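Local coordinates for protein pectate lyase (PDB 5GT5) that cleaves polygalacturonate by elimination, and probably partly methyl-esterified pectin too, likely in an endo mode and with calcium as cofactor, at residues P73-N78 and V91-T95; D79-H83 and W136-S141; F132-E137 and N149-I154. The protein carries 1 engineered substitution. The contacts are given in a common frame with arbitrary orientation. Numbering follows the deposited sequence.

Contact 1. Residues P73-N78 and V91-T95; sequences PFAKHN and VSKIT
Strand 74-76 runs antiparallel to the start of strand 92-97, their axes 4.6 Å apart at closest approach and 149° between directions. F74-I94 (CA-CA 4.5 Å) and K76-S92 (4.7 Å) are non-hydrogen-bonded pairs flanking the hydrogen-bonded pair A75-K93 (5.3 Å). A cis peptide precedes P73, whose O accepts from T95 N at 2.9 Å. A75 N donates to K93 O (2.9 Å), K93 N returns a bond to A75 O (2.8 Å, 170° at H), and H77 N donates to V91 O (2.9 Å). Residues 92-95 are thus bonded on both edges, K93 N and O and T95 N to 73-78, S92 and I94 to H114, A116 and S118. Strand 92-97 belongs to one of the parallel sheets of the polysaccharide lyase 1 beta-helix, and 74-76 is an antiparallel addition at that sheet's edge within the chain. On the face of F74 and I94, the F74 ring (chi1 m) receives I94 CG1 at 3.8 Å from its centroid, a CH-pi contact; helix 36-43 packs on the same ring. K93, on the face of A75, extends as t, t, m, t. H77 chi1 near -145°, between wells, puts its ring beside K93 CE, 3.9 Å from the centroid in a second CH-pi contact; W151 meets this ring edge-to-face, and H77 ND1 accepts from N78 N at 2.8 Å. N78 ND2 bonds to N149 O and N78 O takes W151 NE1, while S92 OG is bonded to L60 O. K76 curls back (t, t, p, p), its NZ bonding to H77 O at 3.1 Å and salt-bridging D79.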
loop_
_atom_site.group_PDB
_atom_site.type_symbol
_atom_site.label_atom_id
_atom_site.label_comp_id
_atom_site.label_asym_id
_atom_site.label_seq_id
_atom_site.Cartn_x
_atom_site.Cartn_y
_atom_site.Cartn_z
ATOM N N PRO A 73 -18.698 -4.220 15.052
ATOM C CA PRO A 73 -18.086 -2.923 14.690
ATOM C C PRO A 73 -18.939 -1.679 14.905
ATOM O O PRO A 73 -18.481 -0.611 14.500
ATOM C CB PRO A 73 -17.853 -3.083 13.189
ATOM C CG PRO A 73 -19.035 -3.929 12.741
ATOM C CD PRO A 73 -19.238 -4.930 13.879
ATOM N N PHE A 74 -20.142 -1.794 15.463
ATOM C CA PHE A 74 -20.951 -0.617 15.829
ATOM C C PHE A 74 -20.630 -0.130 17.226
ATOM O O PHE A 74 -20.423 -0.936 18.140
ATOM C CB PHE A 74 -22.438 -0.966 15.854
ATOM C CG PHE A 74 -23.101 -1.059 14.499
ATOM C CD1 PHE A 74 -22.812 -2.118 13.627
ATOM C CD2 PHE A 74 -24.096 -0.146 14.135
ATOM C CE1 PHE A 74 -23.456 -2.226 12.390
ATOM C CE2 PHE A 74 -24.752 -0.242 12.895
ATOM C CZ PHE A 74 -24.456 -1.288 12.029
ATOM N N ALA A 75 -20.639 1.190 17.402
ATOM C CA ALA A 75 -20.566 1.789 18.725
ATOM C C ALA A 75 -21.467 3.004 18.733
ATOM O O ALA A 75 -21.775 3.558 17.676
ATOM C CB ALA A 75 -19.164 2.204 19.044
ATOM N N LYS A 76 -21.873 3.426 19.917
ATOM C CA LYS A 76 -22.635 4.670 20.033
ATOM C C LYS A 76 -21.711 5.851 19.722
ATOM O O LYS A 76 -20.593 5.932 20.242
ATOM C CB LYS A 76 -23.204 4.828 21.449
ATOM C CG LYS A 76 -24.177 5.990 21.564
ATOM C CD LYS A 76 -24.649 6.212 23.006
ATOM C CE LYS A 76 -23.531 6.844 23.846
ATOM N NZ LYS A 76 -23.120 8.241 23.440
ATOM N N HIS A 77 -22.169 6.745 18.845
ATOM C CA HIS A 77 -21.419 7.973 18.566
ATOM C C HIS A 77 -21.757 9.052 19.602
ATOM O O HIS A 77 -22.583 8.822 20.494
ATOM C CB HIS A 77 -21.790 8.478 17.165
ATOM C CG HIS A 77 -20.653 9.131 16.431
ATOM N ND1 HIS A 77 -19.729 9.964 17.043
ATOM C CD2 HIS A 77 -20.287 9.059 15.131
ATOM C CE1 HIS A 77 -18.856 10.372 16.146
ATOM N NE2 HIS A 77 -19.167 9.835 14.979
ATOM N N ASN A 78 -21.123 10.216 19.503
ATOM C CA ASN A 78 -21.533 11.315 20.342
ATOM C C ASN A 78 -23.007 11.626 20.128
ATOM O O ASN A 78 -23.521 11.568 18.990
ATOM C CB ASN A 78 -20.677 12.539 20.034
ATOM C CG ASN A 78 -19.225 12.321 20.386
ATOM O OD1 ASN A 78 -18.915 11.845 21.484
ATOM N ND2 ASN A 78 -18.319 12.663 19.469
ATOM N N VAL A 91 -27.207 7.907 16.891
ATOM C CA VAL A 91 -26.206 7.940 15.822
ATOM C C VAL A 91 -25.129 6.925 16.198
ATOM O O VAL A 91 -24.668 6.885 17.334
ATOM C CB VAL A 91 -25.600 9.361 15.678
ATOM C CG1 VAL A 91 -24.470 9.379 14.677
ATOM C CG2 VAL A 91 -26.682 10.374 15.271
ATOM N N SER A 92 -24.743 6.100 15.240
ATOM C CA SER A 92 -23.694 5.101 15.460
ATOM C C SER A 92 -22.408 5.481 14.762
ATOM O O SER A 92 -22.391 6.332 13.849
ATOM C CB SER A 92 -24.132 3.743 14.913
ATOM O OG SER A 92 -25.294 3.258 15.597
ATOM N N LYS A 93 -21.320 4.872 15.218
ATOM C CA LYS A 93 -20.054 4.883 14.495
ATOM C C LYS A 93 -19.712 3.441 14.164
ATOM O O LYS A 93 -19.663 2.594 15.054
ATOM C CB LYS A 93 -18.931 5.493 15.328
ATOM C CG LYS A 93 -17.639 5.554 14.542
ATOM C CD LYS A 93 -16.473 6.071 15.371
ATOM C CE LYS A 93 -16.509 7.571 15.435
ATOM N NZ LYS A 93 -15.303 8.103 16.155
ATOM N N ILE A 94 -19.501 3.165 12.877
ATOM C CA ILE A 94 -19.215 1.808 12.408
ATOM C C ILE A 94 -17.776 1.768 11.958
ATOM O O ILE A 94 -17.385 2.498 11.040
ATOM C CB ILE A 94 -20.137 1.423 11.255
ATOM C CG1 ILE A 94 -21.620 1.547 11.672
ATOM C CG2 ILE A 94 -19.794 0.023 10.807
ATOM C CD1 ILE A 94 -22.597 1.588 10.536
ATOM N N THR A 95 -16.966 0.958 12.645
ATOM C CA THR A 95 -15.531 0.927 12.379
ATOM C C THR A 95 -15.130 -0.332 11.626
ATOM O O THR A 95 -15.195 -1.442 12.189
ATOM C CB THR A 95 -14.705 1.032 13.674
ATOM O OG1 THR A 95 -15.020 2.268 14.321
ATOM C CG2 THR A 95 -13.217 1.044 13.359
#

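Contact 2. Residues D79-H83 and W136-S141; sequences DALTH and WEWDES
Two irregular loops meet here, H83 and E137 having the nearest CA atoms at 5.2 Å; E137 is extended (phi/psi -146/162) and points its CB toward 79-83. Carboxylate-to-amide hydrogen bonds make up three of the four bonds between the segments. The E137 carboxylate, carried on chi1 p and chi2 t, faces three successive amides: L81 N donates to E137 OE2 at 2.8 Å, while T82 N and H83 N both donate to E137 OE1 at 2.9 Å, with angles at hydrogen of 161-172°. OE2 also accepts from N149 ND2. The amides so gathered lie just ahead of helix 84-89, for which H83 is the N-cap: its ND1 accepts from V85 N. This loop junction sits on the outside of the lyase's beta-helix, against helix 203-212. Hydroxyl bonding adds T82 OG1 (chi1 p), which donates to W138 O at 2.7 Å. Within 136-141, W138 NE1 donates to E140 OE2 at 2.8 Å, and the E140 carboxylate also accepts from M220 N and Y221 N. Carbon-to-carbon packing is slight: H83 CB to E137 CB at 3.6 Å and L81 CD1 to S141 CB at 4.2 Å.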
loop_
_atom_site.group_PDB
_atom_site.type_symbol
_atom_site.label_atom_id
_atom_site.label_comp_id
_atom_site.label_asym_id
_atom_site.label_seq_id
_atom_site.Cartn_x
_atom_site.Cartn_y
_atom_site.Cartn_z
ATOM N N ASP A 79 -23.680 11.947 21.224
ATOM C CA ASP A 79 -25.127 12.095 21.240
ATOM C C ASP A 79 -25.639 13.194 20.329
ATOM O O ASP A 79 -25.013 14.250 20.213
ATOM C CB ASP A 79 -25.578 12.442 22.662
ATOM C CG ASP A 79 -25.537 11.252 23.597
ATOM O OD1 ASP A 79 -25.379 10.104 23.125
ATOM O OD2 ASP A 79 -25.665 11.483 24.816
ATOM N N ALA A 80 -26.788 12.942 19.717
ATOM C CA ALA A 80 -27.523 14.005 19.062
ATOM C C ALA A 80 -28.073 14.904 20.164
ATOM O O ALA A 80 -28.683 14.429 21.140
ATOM C CB ALA A 80 -28.643 13.415 18.205
ATOM N N LEU A 81 -27.831 16.204 20.014
ATOM C CA LEU A 81 -28.274 17.209 20.984
ATOM C C LEU A 81 -29.440 18.052 20.516
ATOM O O LEU A 81 -30.094 18.687 21.349
ATOM C CB LEU A 81 -27.117 18.159 21.303
ATOM C CG LEU A 81 -25.814 17.460 21.697
ATOM C CD1 LEU A 81 -24.629 18.425 21.876
ATOM C CD2 LEU A 81 -26.063 16.634 22.961
ATOM N N THR A 82 -29.694 18.100 19.206
ATOM C CA THR A 82 -30.663 19.083 18.672
ATOM C C THR A 82 -31.635 18.594 17.604
ATOM O O THR A 82 -32.763 19.066 17.551
ATOM C CB THR A 82 -29.947 20.324 18.070
ATOM O OG1 THR A 82 -29.006 19.846 17.084
ATOM C CG2 THR A 82 -29.225 21.155 19.157
ATOM N N HIS A 83 -31.239 17.663 16.739
ATOM C CA HIS A 83 -32.161 17.279 15.673
ATOM C C HIS A 83 -33.254 16.366 16.225
ATOM O O HIS A 83 -32.932 15.339 16.832
ATOM C CB HIS A 83 -31.466 16.601 14.486
ATOM C CG HIS A 83 -32.271 16.646 13.229
ATOM N ND1 HIS A 83 -33.473 15.971 13.082
ATOM C CD2 HIS A 83 -32.073 17.328 12.078
ATOM C CE1 HIS A 83 -33.966 16.232 11.883
ATOM N NE2 HIS A 83 -33.141 17.063 11.259
ATOM N N TRP A 136 -26.464 15.295 10.045
ATOM C CA TRP A 136 -26.245 16.697 10.411
ATOM C C TRP A 136 -27.282 17.111 11.440
ATOM O O TRP A 136 -28.428 16.664 11.374
ATOM C CB TRP A 136 -26.336 17.617 9.182
ATOM C CG TRP A 136 -26.237 19.112 9.515
ATOM C CD1 TRP A 136 -25.096 19.876 9.573
ATOM C CD2 TRP A 136 -27.326 19.982 9.852
ATOM N NE1 TRP A 136 -25.421 21.178 9.914
ATOM C CE2 TRP A 136 -26.777 21.268 10.093
ATOM C CE3 TRP A 136 -28.719 19.793 9.971
ATOM C CZ2 TRP A 136 -27.576 22.355 10.450
ATOM C CZ3 TRP A 136 -29.513 20.873 10.311
ATOM C CH2 TRP A 136 -28.945 22.127 10.564
ATOM N N GLU A 137 -26.892 17.970 12.381
ATOM C CA GLU A 137 -27.837 18.688 13.247
ATOM C C GLU A 137 -27.254 20.050 13.541
ATOM O O GLU A 137 -26.082 20.288 13.319
ATOM C CB GLU A 137 -28.147 17.908 14.530
ATOM C CG GLU A 137 -26.965 17.839 15.504
ATOM C CD GLU A 137 -27.360 17.236 16.836
ATOM O OE1 GLU A 137 -28.490 16.681 16.938
ATOM O OE2 GLU A 137 -26.541 17.316 17.775
ATOM N N TRP A 138 -28.120 20.954 13.987
ATOM C CA TRP A 138 -27.743 22.314 14.347
ATOM C C TRP A 138 -26.797 22.332 15.552
ATOM O O TRP A 138 -26.949 21.559 16.499
ATOM C CB TRP A 138 -29.056 23.059 14.635
ATOM C CG TRP A 138 -28.917 24.476 15.155
ATOM C CD1 TRP A 138 -28.911 24.868 16.465
ATOM C CD2 TRP A 138 -28.807 25.681 14.370
ATOM N NE1 TRP A 138 -28.811 26.241 16.545
ATOM C CE2 TRP A 138 -28.749 26.764 15.278
ATOM C CE3 TRP A 138 -28.775 25.943 12.998
ATOM C CZ2 TRP A 138 -28.627 28.095 14.859
ATOM C CZ3 TRP A 138 -28.679 27.287 12.561
ATOM C CH2 TRP A 138 -28.595 28.343 13.500
ATOM N N ASP A 139 -25.829 23.235 15.511
ATOM C CA ASP A 139 -24.868 23.337 16.604
ATOM C C ASP A 139 -25.123 24.511 17.554
ATOM O O ASP A 139 -24.755 25.656 17.243
ATOM C CB ASP A 139 -23.463 23.477 16.043
ATOM C CG ASP A 139 -22.450 23.744 17.107
ATOM O OD1 ASP A 139 -22.645 23.306 18.279
ATOM O OD2 ASP A 139 -21.440 24.435 16.789
ATOM N N GLU A 140 -25.697 24.218 18.722
ATOM C CA GLU A 140 -25.693 25.179 19.818
ATOM C C GLU A 140 -24.441 25.081 20.686
ATOM O O GLU A 140 -23.890 26.125 21.105
ATOM C CB GLU A 140 -26.909 24.985 20.702
ATOM C CG GLU A 140 -28.220 25.400 20.042
ATOM C CD GLU A 140 -28.435 26.908 19.998
ATOM O OE1 GLU A 140 -27.881 27.643 20.873
ATOM O OE2 GLU A 140 -29.180 27.378 19.089
ATOM N N SER A 141 -23.989 23.858 20.972
ATOM C CA SER A 141 -22.923 23.636 21.951
ATOM C C SER A 141 -21.647 24.400 21.669
ATOM O O SER A 141 -21.031 24.977 22.590
ATOM C CB SER A 141 -22.628 22.133 22.044
ATOM O OG SER A 141 -21.653 21.886 23.042
#

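Contact 3. Residues F132-E137 and N149-I154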
loop_
_atom_site.group_PDB
_atom_site.type_symbol
_atom_site.label_atom_id
_atom_site.label_comp_id
_atom_site.label_asym_id
_atom_site.label_seq_id
_atom_site.Cartn_x
_atom_site.Cartn_y
_atom_site.Cartn_z
ATOM N N PHE A 132 -25.361 8.678 1.376
ATOM C CA PHE A 132 -25.143 8.911 2.782
ATOM C C PHE A 132 -25.948 10.133 3.197
ATOM O O PHE A 132 -25.849 11.201 2.571
ATOM C CB PHE A 132 -23.651 9.141 3.033
ATOM C CG PHE A 132 -22.811 7.948 2.701
ATOM C CD1 PHE A 132 -22.388 7.710 1.403
ATOM C CD2 PHE A 132 -22.462 7.056 3.694
ATOM C CE1 PHE A 132 -21.616 6.542 1.111
ATOM C CE2 PHE A 132 -21.677 5.952 3.429
ATOM C CZ PHE A 132 -21.274 5.672 2.136
ATOM N N ASP A 133 -26.773 9.975 4.236
ATOM C CA ASP A 133 -27.709 11.043 4.593
ATOM C C ASP A 133 -28.023 11.030 6.080
ATOM O O ASP A 133 -27.776 10.024 6.780
ATOM C CB ASP A 133 -29.021 10.923 3.777
ATOM C CG ASP A 133 -29.786 12.234 3.655
ATOM O OD1 ASP A 133 -29.329 13.290 4.137
ATOM O OD2 ASP A 133 -30.897 12.178 3.062
ATOM N N GLU A 134 -28.577 12.154 6.546
ATOM C CA GLU A 134 -29.106 12.314 7.906
ATOM C C GLU A 134 -28.053 12.110 8.988
ATOM O O GLU A 134 -28.161 11.247 9.866
ATOM C CB GLU A 134 -30.374 11.452 8.099
ATOM C CG GLU A 134 -31.444 11.810 7.070
ATOM C CD GLU A 134 -32.801 11.135 7.291
ATOM O OE1 GLU A 134 -33.008 10.432 8.305
ATOM O OE2 GLU A 134 -33.643 11.313 6.385
ATOM N N LEU A 135 -27.005 12.915 8.861
ATOM C CA LEU A 135 -25.888 12.929 9.802
ATOM C C LEU A 135 -25.490 14.378 10.107
ATOM O O LEU A 135 -24.320 14.653 10.425
ATOM C CB LEU A 135 -24.688 12.125 9.262
ATOM C CG LEU A 135 -23.654 11.693 10.318
ATOM C CD1 LEU A 135 -24.244 10.697 11.321
ATOM C CD2 LEU A 135 -22.448 11.074 9.657
ATOM N N TRP A 136 -26.464 15.295 10.045
ATOM C CA TRP A 136 -26.245 16.697 10.411
ATOM C C TRP A 136 -27.282 17.111 11.440
ATOM O O TRP A 136 -28.428 16.664 11.374
ATOM C CB TRP A 136 -26.336 17.617 9.182
ATOM C CG TRP A 136 -26.237 19.112 9.515
ATOM C CD1 TRP A 136 -25.096 19.876 9.573
ATOM C CD2 TRP A 136 -27.326 19.982 9.852
ATOM N NE1 TRP A 136 -25.421 21.178 9.914
ATOM C CE2 TRP A 136 -26.777 21.268 10.093
ATOM C CE3 TRP A 136 -28.719 19.793 9.971
ATOM C CZ2 TRP A 136 -27.576 22.355 10.450
ATOM C CZ3 TRP A 136 -29.513 20.873 10.311
ATOM C CH2 TRP A 136 -28.945 22.127 10.564
ATOM N N GLU A 137 -26.892 17.970 12.381
ATOM C CA GLU A 137 -27.837 18.688 13.247
ATOM C C GLU A 137 -27.254 20.050 13.541
ATOM O O GLU A 137 -26.082 20.288 13.319
ATOM C CB GLU A 137 -28.147 17.908 14.530
ATOM C CG GLU A 137 -26.965 17.839 15.504
ATOM C CD GLU A 137 -27.360 17.236 16.836
ATOM O OE1 GLU A 137 -28.490 16.681 16.938
ATOM O OE2 GLU A 137 -26.541 17.316 17.775
ATOM N N ASN A 149 -19.809 17.273 18.003
ATOM C CA ASN A 149 -20.303 15.927 17.683
ATOM C C ASN A 149 -19.303 15.045 16.942
ATOM O O ASN A 149 -19.293 13.812 17.113
ATOM C CB ASN A 149 -21.583 16.001 16.853
ATOM C CG ASN A 149 -22.747 16.589 17.624
ATOM O OD1 ASN A 149 -22.553 17.293 18.637
ATOM N ND2 ASN A 149 -23.961 16.307 17.154
ATOM N N ASP A 150 -18.492 15.665 16.097
ATOM C CA ASP A 150 -17.464 14.951 15.326
ATOM C C ASP A 150 -18.066 13.867 14.442
ATOM O O ASP A 150 -17.479 12.801 14.279
ATOM C CB ASP A 150 -16.377 14.358 16.245
ATOM C CG ASP A 150 -15.623 15.411 17.037
ATOM O OD1 ASP A 150 -15.526 16.583 16.604
ATOM O OD2 ASP A 150 -15.107 15.057 18.114
ATOM N N TRP A 151 -19.261 14.109 13.897
ATOM C CA TRP A 151 -19.864 13.167 12.960
ATOM C C TRP A 151 -19.429 13.433 11.529
ATOM O O TRP A 151 -19.666 14.542 11.015
ATOM C CB TRP A 151 -21.392 13.283 12.985
ATOM C CG TRP A 151 -22.120 13.059 14.288
ATOM C CD1 TRP A 151 -21.689 12.382 15.414
ATOM C CD2 TRP A 151 -23.448 13.507 14.568
ATOM N NE1 TRP A 151 -22.692 12.383 16.372
ATOM C CE2 TRP A 151 -23.767 13.076 15.879
ATOM C CE3 TRP A 151 -24.395 14.240 13.843
ATOM C CZ2 TRP A 151 -25.014 13.330 16.464
ATOM C CZ3 TRP A 151 -25.622 14.505 14.427
ATOM C CH2 TRP A 151 -25.910 14.074 15.735
ATOM N N ASP A 152 -18.800 12.451 10.882
ATOM C CA ASP A 152 -18.342 12.549 9.496
ATOM C C ASP A 152 -18.881 11.345 8.767
ATOM O O ASP A 152 -18.982 10.271 9.369
ATOM C CB ASP A 152 -16.805 12.504 9.449
ATOM C CG ASP A 152 -16.170 13.362 10.524
ATOM O OD1 ASP A 152 -16.043 14.564 10.310
ATOM O OD2 ASP A 152 -15.786 12.818 11.584
ATOM N N TYR A 153 -19.238 11.439 7.489
ATOM C CA TYR A 153 -19.758 10.245 6.835
ATOM C C TYR A 153 -18.706 9.142 6.706
ATOM O O TYR A 153 -18.974 7.995 7.008
ATOM C CB TYR A 153 -20.344 10.563 5.465
ATOM C CG TYR A 153 -21.680 11.220 5.508
ATOM C CD1 TYR A 153 -22.785 10.532 6.037
ATOM C CD2 TYR A 153 -21.876 12.475 4.968
ATOM C CE1 TYR A 153 -24.032 11.134 6.055
ATOM C CE2 TYR A 153 -23.129 13.080 4.979
ATOM C CZ TYR A 153 -24.187 12.385 5.511
ATOM O OH TYR A 153 -25.425 13.005 5.538
ATOM N N ILE A 154 -17.525 9.487 6.211
ATOM C CA ILE A 154 -16.450 8.487 6.063
ATOM C C ILE A 154 -15.153 9.124 6.518
ATOM O O ILE A 154 -14.817 10.245 6.087
ATOM C CB ILE A 154 -16.288 8.009 4.611
ATOM C CG1 ILE A 154 -17.584 7.363 4.122
ATOM C CG2 ILE A 154 -15.124 7.016 4.499
ATOM C CD1 ILE A 154 -17.542 6.946 2.635
#
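L135 is the main protrusion of this interface. Its side chain enters the hollow between W151 and Y153, with L135 CG 3.8 Å from W151 CB, L135 CB 3.4 Å from Y153 CE1, and L135 CD2 3.6 Å from D152 O at the floor. The chain directions are 169° apart, but the backbones stay 6.8 Å or more apart in CA-CA terms, so side chains fill the gap. Y153 stands upright in the next recess: F132 CB lies over its ring face, 3.7 Å from the centroid, and Y153 OH reaches D133 CA at 3.2 Å. F132 CZ touches I154 CD1 at 4.0 Å. At the other end, W151 CE3, on the ring edge, meets L135 O at 3.4 Å, and N149 ND2 donates to E137 OE2 at 2.8 Å. D152, its CB directed away from 132-137, is a probable calcium ligand, and its OD1 accepts from G175 N. F132 stacks on F169 inside the beta-helix, its strand 131-133 lying between strands 111-113 and 168-169; I154 opens strand 154-157 of another sheet, and helix 203-212 packs against W136 and E137.

Overall arrangement
Contacts 1 and 2 have centres about 16 Å apart and alternate along the chain, 73-78 running directly into 79-83; the centre of contact 3 is about 11 Å from each. W151 joins all three: besides its place in contact 3, W151 NE1 lies 2.9 Å from N78 O of contact 1, and W151 CZ2 packs 3.7 Å from A80 CA of contact 2. N149 adds a second tie to contact 1, its O 2.8 Å from N78 ND2. Contacts 2 and 3 share W136 and E137, the E137 carboxylate serving both. The probable calcium site borders this cluster: the D152 side chain is about 3 Å from those of D174 and D178, and the side chain of H77 is about 6 Å from that of D152.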